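Local atomic coordinates of ORC1-type DNA replication protein 2 (Aeropyrum pernix, PDB entry 1W5T), a protein that binds ATP and DNA and takes part in regulating DNA replication, as an AAA+ ATPase of the Cdc6/Orc family with a winged-helix domain. Residues A[20-28]-A[219-230]; A[57-65]-A[251-260]. All coordinates share one frame; numbering follows the deposited sequence.

Contact 1. Residues A[20-28]-A[219-230]. With ANP (phosphoaminophosphonic acid-adenylate ester), chain D.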
loop_
_atom_site.group_PDB
_atom_site.type_symbol
_atom_site.label_atom_id
_atom_site.label_comp_id
_atom_site.label_asym_id
_atom_site.label_seq_id
_atom_site.Cartn_x
_atom_site.Cartn_y
_atom_site.Cartn_z
ATOM N N ILE A 20 -13.349 8.695 0.719
ATOM C CA ILE A 20 -12.940 8.759 -0.687
ATOM C C ILE A 20 -13.456 10.057 -1.296
ATOM O O ILE A 20 -14.657 10.319 -1.272
ATOM C CB ILE A 20 -13.552 7.565 -1.475
ATOM C CG1 ILE A 20 -13.294 6.213 -0.728
ATOM C CG2 ILE A 20 -13.006 7.535 -2.900
ATOM C CD1 ILE A 20 -11.792 5.779 -0.711
ATOM N N PRO A 21 -12.567 10.896 -1.812
ATOM C CA PRO A 21 -13.009 12.181 -2.341
ATOM C C PRO A 21 -13.873 11.983 -3.585
ATOM O O PRO A 21 -13.711 10.948 -4.220
ATOM C CB PRO A 21 -11.697 12.952 -2.578
ATOM C CG PRO A 21 -10.642 11.998 -2.453
ATOM C CD PRO A 21 -11.109 10.751 -1.839
ATOM N N PRO A 22 -14.791 12.912 -3.900
ATOM C CA PRO A 22 -15.681 12.749 -5.078
ATOM C C PRO A 22 -14.908 12.774 -6.417
ATOM O O PRO A 22 -15.434 12.329 -7.415
ATOM C CB PRO A 22 -16.620 13.964 -5.012
ATOM C CG PRO A 22 -15.915 14.986 -4.143
ATOM C CD PRO A 22 -15.010 14.188 -3.196
ATOM N N GLU A 23 -13.684 13.312 -6.414
ATOM C CA GLU A 23 -12.812 13.343 -7.599
ATOM C C GLU A 23 -11.387 13.133 -7.171
ATOM O O GLU A 23 -11.058 13.447 -6.040
ATOM C CB GLU A 23 -12.919 14.700 -8.315
ATOM C CG GLU A 23 -13.985 14.695 -9.425
ATOM C CD GLU A 23 -13.756 15.757 -10.498
ATOM O OE1 GLU A 23 -13.011 16.729 -10.185
ATOM O OE2 GLU A 23 -14.314 15.629 -11.639
ATOM N N LEU A 24 -10.531 12.631 -8.047
ATOM C CA LEU A 24 -9.087 12.622 -7.746
ATOM C C LEU A 24 -8.359 13.747 -8.465
ATOM O O LEU A 24 -8.597 13.988 -9.637
ATOM C CB LEU A 24 -8.418 11.302 -8.105
ATOM C CG LEU A 24 -8.667 10.048 -7.251
ATOM C CD1 LEU A 24 -7.773 8.896 -7.727
ATOM C CD2 LEU A 24 -8.502 10.274 -5.787
ATOM N N ARG A 25 -7.436 14.410 -7.783
ATOM C CA ARG A 25 -6.671 15.491 -8.418
ATOM C C ARG A 25 -5.186 15.159 -8.612
ATOM O O ARG A 25 -4.419 15.909 -9.233
ATOM C CB ARG A 25 -6.819 16.787 -7.604
ATOM C CG ARG A 25 -8.230 17.335 -7.567
ATOM C CD ARG A 25 -8.279 18.803 -7.307
ATOM N NE ARG A 25 -9.632 19.238 -6.936
ATOM C CZ ARG A 25 -9.899 20.194 -6.051
ATOM N NH1 ARG A 25 -8.908 20.823 -5.424
ATOM N NH2 ARG A 25 -11.165 20.520 -5.805
ATOM N N VAL A 26 -4.796 14.054 -8.022
ATOM C CA VAL A 26 -3.508 13.456 -8.174
ATOM C C VAL A 26 -3.867 11.996 -8.380
ATOM O O VAL A 26 -4.792 11.504 -7.750
ATOM C CB VAL A 26 -2.652 13.606 -6.889
ATOM C CG1 VAL A 26 -1.252 12.999 -7.115
ATOM C CG2 VAL A 26 -2.553 15.090 -6.443
ATOM N N ARG A 27 -3.151 11.321 -9.276
ATOM C CA ARG A 27 -3.433 9.930 -9.699
ATOM C C ARG A 27 -4.732 9.791 -10.563
ATOM O O ARG A 27 -5.279 8.679 -10.767
ATOM C CB ARG A 27 -3.363 8.952 -8.500
ATOM C CG ARG A 27 -2.077 9.068 -7.628
ATOM C CD ARG A 27 -0.712 8.872 -8.402
ATOM N NE ARG A 27 0.460 9.009 -7.523
ATOM C CZ ARG A 27 1.468 9.875 -7.706
ATOM N NH1 ARG A 27 1.501 10.714 -8.749
ATOM N NH2 ARG A 27 2.458 9.910 -6.826
ATOM N N ARG A 28 -5.217 10.921 -11.072
ATOM C CA ARG A 28 -6.429 10.913 -11.852
ATOM C C ARG A 28 -6.222 10.088 -13.128
ATOM O O ARG A 28 -7.053 9.226 -13.456
ATOM C CB ARG A 28 -6.899 12.340 -12.154
ATOM C CG ARG A 28 -8.148 12.398 -12.959
ATOM C CD ARG A 28 -8.216 13.576 -13.889
ATOM N NE ARG A 28 -8.388 14.812 -13.154
ATOM C CZ ARG A 28 -7.479 15.765 -12.884
ATOM N NH1 ARG A 28 -7.892 16.792 -12.160
ATOM N NH2 ARG A 28 -6.207 15.743 -13.303
ATOM N N GLU A 219 2.235 17.369 -4.990
ATOM C CA GLU A 219 1.081 16.459 -4.920
ATOM C C GLU A 219 0.400 16.471 -3.587
ATOM O O GLU A 219 -0.821 16.537 -3.547
ATOM C CB GLU A 219 1.458 15.057 -5.338
ATOM C CG GLU A 219 2.018 15.040 -6.745
ATOM C CD GLU A 219 2.871 13.844 -6.990
ATOM O OE1 GLU A 219 2.873 13.347 -8.116
ATOM O OE2 GLU A 219 3.505 13.363 -6.051
ATOM N N LEU A 220 1.179 16.444 -2.502
ATOM C CA LEU A 220 0.618 16.552 -1.170
ATOM C C LEU A 220 -0.110 17.868 -1.005
ATOM O O LEU A 220 -1.126 17.917 -0.355
ATOM C CB LEU A 220 1.683 16.393 -0.054
ATOM C CG LEU A 220 2.271 14.976 0.141
ATOM C CD1 LEU A 220 3.412 15.030 1.141
ATOM C CD2 LEU A 220 1.162 13.928 0.535
ATOM N N TYR A 221 0.404 18.922 -1.626
ATOM C CA TYR A 221 -0.223 20.206 -1.536
ATOM C C TYR A 221 -1.608 20.141 -2.186
ATOM O O TYR A 221 -2.615 20.546 -1.594
ATOM C CB TYR A 221 0.623 21.332 -2.153
ATOM C CG TYR A 221 -0.184 22.612 -2.134
ATOM C CD1 TYR A 221 -1.062 22.914 -3.163
ATOM C CD2 TYR A 221 -0.172 23.453 -0.996
ATOM C CE1 TYR A 221 -1.857 24.016 -3.112
ATOM C CE2 TYR A 221 -0.953 24.594 -0.949
ATOM C CZ TYR A 221 -1.785 24.859 -2.016
ATOM O OH TYR A 221 -2.578 25.953 -2.004
ATOM N N THR A 222 -1.645 19.643 -3.418
ATOM C CA THR A 222 -2.897 19.389 -4.096
ATOM C C THR A 222 -3.835 18.537 -3.259
ATOM O O THR A 222 -5.036 18.817 -3.188
ATOM C CB THR A 222 -2.633 18.740 -5.476
ATOM O OG1 THR A 222 -1.838 19.631 -6.256
ATOM C CG2 THR A 222 -3.890 18.656 -6.278
ATOM N N ILE A 223 -3.306 17.506 -2.621
ATOM C CA ILE A 223 -4.185 16.643 -1.806
ATOM C C ILE A 223 -4.755 17.347 -0.565
ATOM O O ILE A 223 -5.935 17.186 -0.244
ATOM C CB ILE A 223 -3.504 15.283 -1.450
ATOM C CG1 ILE A 223 -3.239 14.489 -2.747
ATOM C CG2 ILE A 223 -4.365 14.502 -0.393
ATOM C CD1 ILE A 223 -2.233 13.259 -2.594
ATOM N N LEU A 224 -3.943 18.160 0.098
ATOM C CA LEU A 224 -4.387 18.882 1.283
ATOM C C LEU A 224 -5.385 19.978 0.897
ATOM O O LEU A 224 -6.361 20.274 1.616
ATOM C CB LEU A 224 -3.183 19.465 2.051
ATOM C CG LEU A 224 -2.255 18.411 2.663
ATOM C CD1 LEU A 224 -0.956 19.035 3.202
ATOM C CD2 LEU A 224 -2.965 17.570 3.723
ATOM N N GLU A 225 -5.164 20.554 -0.269
ATOM C CA GLU A 225 -6.016 21.651 -0.692
ATOM C C GLU A 225 -7.466 21.203 -0.951
ATOM O O GLU A 225 -8.392 21.894 -0.546
ATOM C CB GLU A 225 -5.416 22.401 -1.876
ATOM C CG GLU A 225 -6.354 23.419 -2.469
ATOM C CD GLU A 225 -5.804 24.022 -3.755
ATOM O OE1 GLU A 225 -5.454 25.209 -3.771
ATOM O OE2 GLU A 225 -5.723 23.308 -4.765
ATOM N N GLN A 226 -7.620 20.043 -1.592
ATOM C CA GLN A 226 -8.879 19.351 -1.739
ATOM C C GLN A 226 -9.499 18.937 -0.386
ATOM O O GLN A 226 -10.689 19.120 -0.189
ATOM C CB GLN A 226 -8.701 18.128 -2.674
ATOM C CG GLN A 226 -9.946 17.289 -2.892
ATOM C CD GLN A 226 -9.694 16.092 -3.781
ATOM O OE1 GLN A 226 -8.760 15.308 -3.537
ATOM N NE2 GLN A 226 -10.527 15.932 -4.822
ATOM N N ARG A 227 -8.727 18.404 0.560
ATOM C CA ARG A 227 -9.310 18.171 1.893
ATOM C C ARG A 227 -9.791 19.492 2.580
ATOM O O ARG A 227 -10.892 19.567 3.139
ATOM C CB ARG A 227 -8.364 17.387 2.815
ATOM C CG ARG A 227 -8.204 15.893 2.553
ATOM C CD ARG A 227 -9.382 15.139 1.865
ATOM N NE ARG A 227 -8.833 13.987 1.195
ATOM C CZ ARG A 227 -8.886 12.747 1.651
ATOM N NH1 ARG A 227 -9.548 12.465 2.790
ATOM N NH2 ARG A 227 -8.294 11.765 0.944
ATOM N N ALA A 228 -8.983 20.534 2.540
ATOM C CA ALA A 228 -9.433 21.811 3.105
ATOM C C ALA A 228 -10.782 22.273 2.482
ATOM O O ALA A 228 -11.791 22.431 3.195
ATOM C CB ALA A 228 -8.388 22.863 2.956
ATOM N N GLU A 229 -10.810 22.385 1.155
ATOM C CA GLU A 229 -12.008 22.781 0.398
ATOM C C GLU A 229 -13.278 22.041 0.721
ATOM O O GLU A 229 -14.316 22.672 0.885
ATOM C CB GLU A 229 -11.761 22.713 -1.107
ATOM C CG GLU A 229 -10.851 23.791 -1.666
ATOM C CD GLU A 229 -10.569 23.573 -3.129
ATOM O OE1 GLU A 229 -9.756 24.306 -3.711
ATOM O OE2 GLU A 229 -11.159 22.669 -3.730
ATOM N N LEU A 230 -13.209 20.709 0.814
ATOM C CA LEU A 230 -14.353 19.872 1.157
ATOM C C LEU A 230 -14.620 19.812 2.654
ATOM O O LEU A 230 -15.736 19.519 3.083
ATOM C CB LEU A 230 -14.081 18.448 0.673
ATOM C CG LEU A 230 -13.708 18.278 -0.811
ATOM C CD1 LEU A 230 -13.182 16.847 -1.104
ATOM C CD2 LEU A 230 -14.869 18.660 -1.767
HETATM P PG ANP D . -1.047 1.695 3.544
HETATM O O1G ANP D . -1.133 1.849 5.122
HETATM O O2G ANP D . -2.028 0.519 3.113
HETATM O O3G ANP D . 0.427 1.422 3.021
HETATM P PB ANP D . -2.281 3.210 1.285
HETATM O O1B ANP D . -3.352 2.107 0.915
HETATM O O2B ANP D . -1.095 3.114 0.278
HETATM N N3B ANP D . -1.734 3.134 2.903
HETATM P PA ANP D . -4.431 5.120 1.295
HETATM O O1A ANP D . -5.241 4.894 -0.067
HETATM O O2A ANP D . -5.174 4.361 2.470
HETATM O O3A ANP D . -2.874 4.718 1.145
HETATM O "O5'" ANP D . -4.268 6.704 1.562
HETATM C "C5'" ANP D . -3.796 7.405 2.724
HETATM C "C4'" ANP D . -4.685 8.644 2.863
HETATM O "O4'" ANP D . -4.409 9.582 1.816
HETATM C "C3'" ANP D . -6.171 8.331 2.697
HETATM O "O3'" ANP D . -6.891 9.212 3.512
HETATM C "C2'" ANP D . -6.483 8.656 1.242
HETATM O "O2'" ANP D . -7.845 8.960 0.939
HETATM C "C1'" ANP D . -5.560 9.844 1.007
HETATM N N9 ANP D . -5.078 9.849 -0.368
HETATM C C8 ANP D . -4.058 9.059 -0.866
HETATM N N7 ANP D . -3.836 9.291 -2.183
HETATM C C5 ANP D . -4.675 10.264 -2.569
HETATM C C6 ANP D . -5.054 11.056 -3.783
HETATM N N6 ANP D . -4.440 10.886 -4.989
HETATM N N1 ANP D . -6.065 11.964 -3.699
HETATM C C2 ANP D . -6.728 12.205 -2.579
HETATM N N3 ANP D . -6.495 11.547 -1.415
HETATM C C4 ANP D . -5.462 10.572 -1.381
HETATM O O HOH W 1 -6.953 14.143 -5.313
HETATM O O HOH W 2 -6.255 20.719 -5.087
#
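V26 and Q226 carry the close-packed part of this contact, where the loop 20-28 lies against the lid helix 217-231. One methyl of V26, CG2, sits 3.8 Å from I223 CG1 and also meets T222 CB and the carbonyl oxygen of E219; the other, CG1, lies against E219 CB. Both branches are therefore used. Q226 runs out fully extended, CG anti to the backbone N (chi1 179°), which carries its amide to the loop backbone. There Q226 NE2 donates to E23 O at 2.8 Å, arriving well above the carbonyl plane, while Q226 OE1 accepts from water 1, which lies unusually close to R25 N. Both ends of this buried amide are thus satisfied, and P21 CB rests beside it.

The adenine of the nucleotide analogue is held between the two segments. L24 CD2 approaches N1, I223 CD1 lies 3.8 Å from C6, and the exocyclic N6 donates to V26 O at 2.9 Å. From the helix, R227 NH2 grips both ribose O2' (2.8 Å) and N3, and its NH1 is bonded to V14 O.

Toward solvent the contact loosens into charge pairs. The guanidinium of R25 has Q226 CB over one face, and its NH2 meets E229 OE2 at 3.0 Å on the syn side; water 2 joins its NH1 to T222 O and E225 OE2. At the other end R27 NH1 reaches E219 OE1 at 3.0 Å, from above a carboxylate plane turned 84° from the guanidinium, and E219 OE2 binds K216 N. The chemistry implies a base pocket that meets N6 with a backbone carbonyl and N3 with an arginine, while the ion pairs R25-E229 and R27-E219 tie loop to helix.

Contact 2. Residues A[57-65]-A[251-260]. With ANP (phosphoaminophosphonic acid-adenylate ester), chain D.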
loop_
_atom_site.group_PDB
_atom_site.type_symbol
_atom_site.label_atom_id
_atom_site.label_comp_id
_atom_site.label_asym_id
_atom_site.label_seq_id
_atom_site.Cartn_x
_atom_site.Cartn_y
_atom_site.Cartn_z
ATOM N N SER A 57 5.446 1.535 -3.536
ATOM C CA SER A 57 6.873 1.416 -3.279
ATOM C C SER A 57 7.088 0.603 -2.028
ATOM O O SER A 57 6.232 0.550 -1.118
ATOM C CB SER A 57 7.534 2.763 -3.194
ATOM O OG SER A 57 7.345 3.421 -4.428
ATOM N N ILE A 58 8.204 -0.098 -2.013
ATOM C CA ILE A 58 8.500 -1.008 -0.923
ATOM C C ILE A 58 8.778 -0.266 0.410
ATOM O O ILE A 58 9.611 0.635 0.492
ATOM C CB ILE A 58 9.670 -1.935 -1.341
ATOM C CG1 ILE A 58 9.905 -3.010 -0.298
ATOM C CG2 ILE A 58 10.939 -1.141 -1.574
ATOM C CD1 ILE A 58 10.120 -4.358 -0.895
ATOM N N GLY A 59 8.070 -0.665 1.455
ATOM C CA GLY A 59 8.132 0.013 2.735
ATOM C C GLY A 59 7.369 1.327 2.859
ATOM O O GLY A 59 7.332 1.837 3.944
ATOM N N ARG A 60 6.792 1.880 1.792
ATOM C CA ARG A 60 6.030 3.137 1.870
ATOM C C ARG A 60 4.573 2.862 2.196
ATOM O O ARG A 60 3.987 1.896 1.675
ATOM C CB ARG A 60 6.114 3.957 0.567
ATOM C CG ARG A 60 7.525 4.366 0.149
ATOM C CD ARG A 60 8.314 5.210 1.212
ATOM N NE ARG A 60 9.559 5.711 0.632
ATOM C CZ ARG A 60 9.925 6.977 0.570
ATOM N NH1 ARG A 60 11.091 7.289 -0.014
ATOM N NH2 ARG A 60 9.154 7.925 1.099
ATOM N N VAL A 61 3.994 3.691 3.071
ATOM C CA VAL A 61 2.575 3.592 3.445
ATOM C C VAL A 61 1.829 4.927 3.247
ATOM O O VAL A 61 2.430 6.007 3.290
ATOM C CB VAL A 61 2.370 3.058 4.912
ATOM C CG1 VAL A 61 3.052 1.713 5.142
ATOM C CG2 VAL A 61 2.892 4.043 5.956
ATOM N N GLY A 62 0.523 4.860 2.996
ATOM C CA GLY A 62 -0.302 6.051 2.880
ATOM C C GLY A 62 -0.130 6.764 1.550
ATOM O O GLY A 62 -0.236 7.987 1.459
ATOM N N ILE A 63 0.130 5.990 0.508
ATOM C CA ILE A 63 0.402 6.536 -0.817
ATOM C C ILE A 63 -0.709 6.271 -1.850
ATOM O O ILE A 63 -0.491 6.421 -3.064
ATOM C CB ILE A 63 1.756 6.038 -1.347
ATOM C CG1 ILE A 63 1.786 4.507 -1.361
ATOM C CG2 ILE A 63 2.883 6.589 -0.469
ATOM C CD1 ILE A 63 3.143 3.930 -1.699
ATOM N N GLY A 64 -1.895 5.885 -1.370
ATOM C CA GLY A 64 -3.075 5.862 -2.228
ATOM C C GLY A 64 -3.460 4.543 -2.874
ATOM O O GLY A 64 -4.343 4.519 -3.699
ATOM N N LYS A 65 -2.818 3.448 -2.494
ATOM C CA LYS A 65 -3.167 2.124 -2.992
ATOM C C LYS A 65 -4.665 1.808 -2.857
ATOM O O LYS A 65 -5.364 1.506 -3.853
ATOM C CB LYS A 65 -2.338 1.043 -2.292
ATOM C CG LYS A 65 -0.879 1.040 -2.683
ATOM C CD LYS A 65 -0.071 -0.054 -2.000
ATOM C CE LYS A 65 -0.104 -0.020 -0.467
ATOM N NZ LYS A 65 0.848 0.971 0.171
ATOM N N GLU A 251 8.311 13.588 -0.546
ATOM C CA GLU A 251 9.406 12.639 -0.681
ATOM C C GLU A 251 10.574 13.266 -1.410
ATOM O O GLU A 251 11.720 12.884 -1.191
ATOM C CB GLU A 251 8.947 11.351 -1.336
ATOM C CG GLU A 251 8.970 11.365 -2.857
ATOM C CD GLU A 251 10.355 11.066 -3.423
ATOM O OE1 GLU A 251 11.057 10.159 -2.873
ATOM O OE2 GLU A 251 10.739 11.750 -4.400
ATOM N N ASP A 252 10.287 14.250 -2.259
ATOM C CA ASP A 252 11.347 15.089 -2.843
ATOM C C ASP A 252 12.045 16.008 -1.813
ATOM O O ASP A 252 13.118 16.509 -2.059
ATOM C CB ASP A 252 10.827 15.915 -4.025
ATOM C CG ASP A 252 9.563 16.681 -3.702
ATOM O OD1 ASP A 252 9.152 17.544 -4.509
ATOM O OD2 ASP A 252 8.875 16.481 -2.690
ATOM N N LYS A 253 11.425 16.218 -0.661
ATOM C CA LYS A 253 12.031 17.028 0.375
ATOM C C LYS A 253 12.588 16.203 1.510
ATOM O O LYS A 253 12.829 16.747 2.555
ATOM C CB LYS A 253 10.989 17.972 0.943
ATOM C CG LYS A 253 10.272 18.756 -0.131
ATOM C CD LYS A 253 10.839 20.132 -0.315
ATOM C CE LYS A 253 10.443 20.714 -1.643
ATOM N NZ LYS A 253 9.502 21.871 -1.477
ATOM N N GLY A 254 12.742 14.894 1.343
ATOM C CA GLY A 254 13.269 14.068 2.424
ATOM C C GLY A 254 12.266 13.395 3.326
ATOM O O GLY A 254 12.673 12.648 4.249
ATOM N N GLY A 255 10.964 13.601 3.055
ATOM C CA GLY A 255 9.902 12.965 3.818
ATOM C C GLY A 255 9.405 11.647 3.247
ATOM O O GLY A 255 9.773 11.287 2.121
ATOM N N ASP A 256 8.668 10.915 4.088
ATOM C CA ASP A 256 7.664 9.877 3.812
ATOM C C ASP A 256 6.967 9.862 2.432
ATOM O O ASP A 256 6.759 8.809 1.834
ATOM C CB ASP A 256 6.491 10.152 4.791
ATOM C CG ASP A 256 6.396 9.175 5.848
ATOM O OD1 ASP A 256 5.434 9.237 6.657
ATOM O OD2 ASP A 256 7.254 8.299 5.958
ATOM N N GLY A 257 6.531 11.045 2.009
ATOM C CA GLY A 257 5.589 11.199 0.925
ATOM C C GLY A 257 4.249 10.554 1.201
ATOM O O GLY A 257 3.587 10.097 0.292
ATOM N N SER A 258 3.878 10.463 2.472
ATOM C CA SER A 258 2.633 9.799 2.862
ATOM C C SER A 258 1.470 10.805 2.937
ATOM O O SER A 258 1.494 11.751 3.740
ATOM C CB SER A 258 2.840 9.072 4.170
ATOM O OG SER A 258 1.624 8.721 4.743
ATOM N N ALA A 259 0.455 10.603 2.099
ATOM C CA ALA A 259 -0.754 11.419 2.194
ATOM C C ALA A 259 -1.556 11.225 3.486
ATOM O O ALA A 259 -2.162 12.185 4.018
ATOM C CB ALA A 259 -1.644 11.257 0.947
ATOM N N ARG A 260 -1.553 10.013 4.009
ATOM C CA ARG A 260 -2.178 9.765 5.316
ATOM C C ARG A 260 -1.581 10.687 6.381
ATOM O O ARG A 260 -2.304 11.342 7.103
ATOM C CB ARG A 260 -2.038 8.292 5.746
ATOM C CG ARG A 260 -2.236 8.031 7.248
ATOM C CD ARG A 260 -3.090 6.793 7.575
ATOM N NE ARG A 260 -2.697 5.646 6.735
ATOM C CZ ARG A 260 -3.544 4.870 6.026
ATOM N NH1 ARG A 260 -3.040 3.873 5.309
ATOM N NH2 ARG A 260 -4.879 5.065 6.043
HETATM P PG ANP D . -1.047 1.695 3.544
HETATM O O1G ANP D . -1.133 1.849 5.122
HETATM O O2G ANP D . -2.028 0.519 3.113
HETATM O O3G ANP D . 0.427 1.422 3.021
HETATM P PB ANP D . -2.281 3.210 1.285
HETATM O O1B ANP D . -3.352 2.107 0.915
HETATM O O2B ANP D . -1.095 3.114 0.278
HETATM N N3B ANP D . -1.734 3.134 2.903
HETATM P PA ANP D . -4.431 5.120 1.295
HETATM O O1A ANP D . -5.241 4.894 -0.067
HETATM O O2A ANP D . -5.174 4.361 2.470
HETATM O O3A ANP D . -2.874 4.718 1.145
HETATM O "O5'" ANP D . -4.268 6.704 1.562
HETATM C "C5'" ANP D . -3.796 7.405 2.724
HETATM C "C4'" ANP D . -4.685 8.644 2.863
HETATM O "O4'" ANP D . -4.409 9.582 1.816
HETATM C "C3'" ANP D . -6.171 8.331 2.697
HETATM O "O3'" ANP D . -6.891 9.212 3.512
HETATM C "C2'" ANP D . -6.483 8.656 1.242
HETATM O "O2'" ANP D . -7.845 8.960 0.939
HETATM C "C1'" ANP D . -5.560 9.844 1.007
HETATM N N9 ANP D . -5.078 9.849 -0.368
HETATM C C8 ANP D . -4.058 9.059 -0.866
HETATM N N7 ANP D . -3.836 9.291 -2.183
HETATM C C5 ANP D . -4.675 10.264 -2.569
HETATM C C6 ANP D . -5.054 11.056 -3.783
HETATM N N6 ANP D . -4.440 10.886 -4.989
HETATM N N1 ANP D . -6.065 11.964 -3.699
HETATM C C2 ANP D . -6.728 12.205 -2.579
HETATM N N3 ANP D . -6.495 11.547 -1.415
HETATM C C4 ANP D . -5.462 10.572 -1.381
#
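R60 reaches from the loop 57-65 to the backbone of 251-260, where its NH2 makes a weak hydrogen bond to D256 O at 2.7 Å. E251 OE1 lies near R60 NH1 but well out of the guanidinium plane, so it contributes charge alone. The closest backbone approach is at G62, whose O accepts a weak bond from A259 N at 2.8 Å. A side chain on G62 would run into S258 OG and R260 CB. S258 OG gives a second weak bond, to V61 O, and caps the helix 259-275 by bonding R261 N.

K65 shows how the loop holds the phosphates. Its CB lies about equally far from O2B and O1B, CG follows O2B at 3.6 Å, and CD is slightly farther from the same oxygen. Bends at chi3 (-58°) and chi4 (-81°) fold the chain back, so that CE returns to 3.4 Å from O2B and NZ ends between two phosphates, 2.9 Å from both O2B and O3G. With K65 cut back to an alanine, O2B and O3G would probably lose the amino group that ties the two phosphates together.

The amides of I63 and K65 also point at O2B, and G64 N donates to O3A at 2.9 Å. From the other segment A259 CB touches ribose O4', while R260 lays its guanidinium over C5' and turns NH1 to O1G in a weak bond of 2.8 Å. This strand-loop-helix, with its amides and lysine wrapped round the phosphates between strand 51-56 and helix 65-82, is the P-loop (Walker A) of an AAA+ ATPase; R260, at the start of a lid helix and facing the gamma-phosphate, is consistent with the sensor 2 arginine of such proteins.

How the contacts relate
Contacts 1 and 2 grip opposite ends of one nucleotide, and in each a loop from the N-terminal part of the chain, 20-28 or 57-65, meets a segment of the lid. Contact 1 lies farther out, its centre about 18 Å from the chain centre, and mixes a buried apolar and amide interior with partly exposed salt bridges. Contact 2, centred about 9 Å from the chain centre, has no exposed touching residue; across it run three weak bonds, each accepted by a backbone carbonyl, and the absence of a side chain at G62 permits the close approach to S258. Base recognition belongs to the first, phosphate binding to the second. They join where L220 CD2 packs against A259 CA at 3.6 Å, with I223 beside A259 CB.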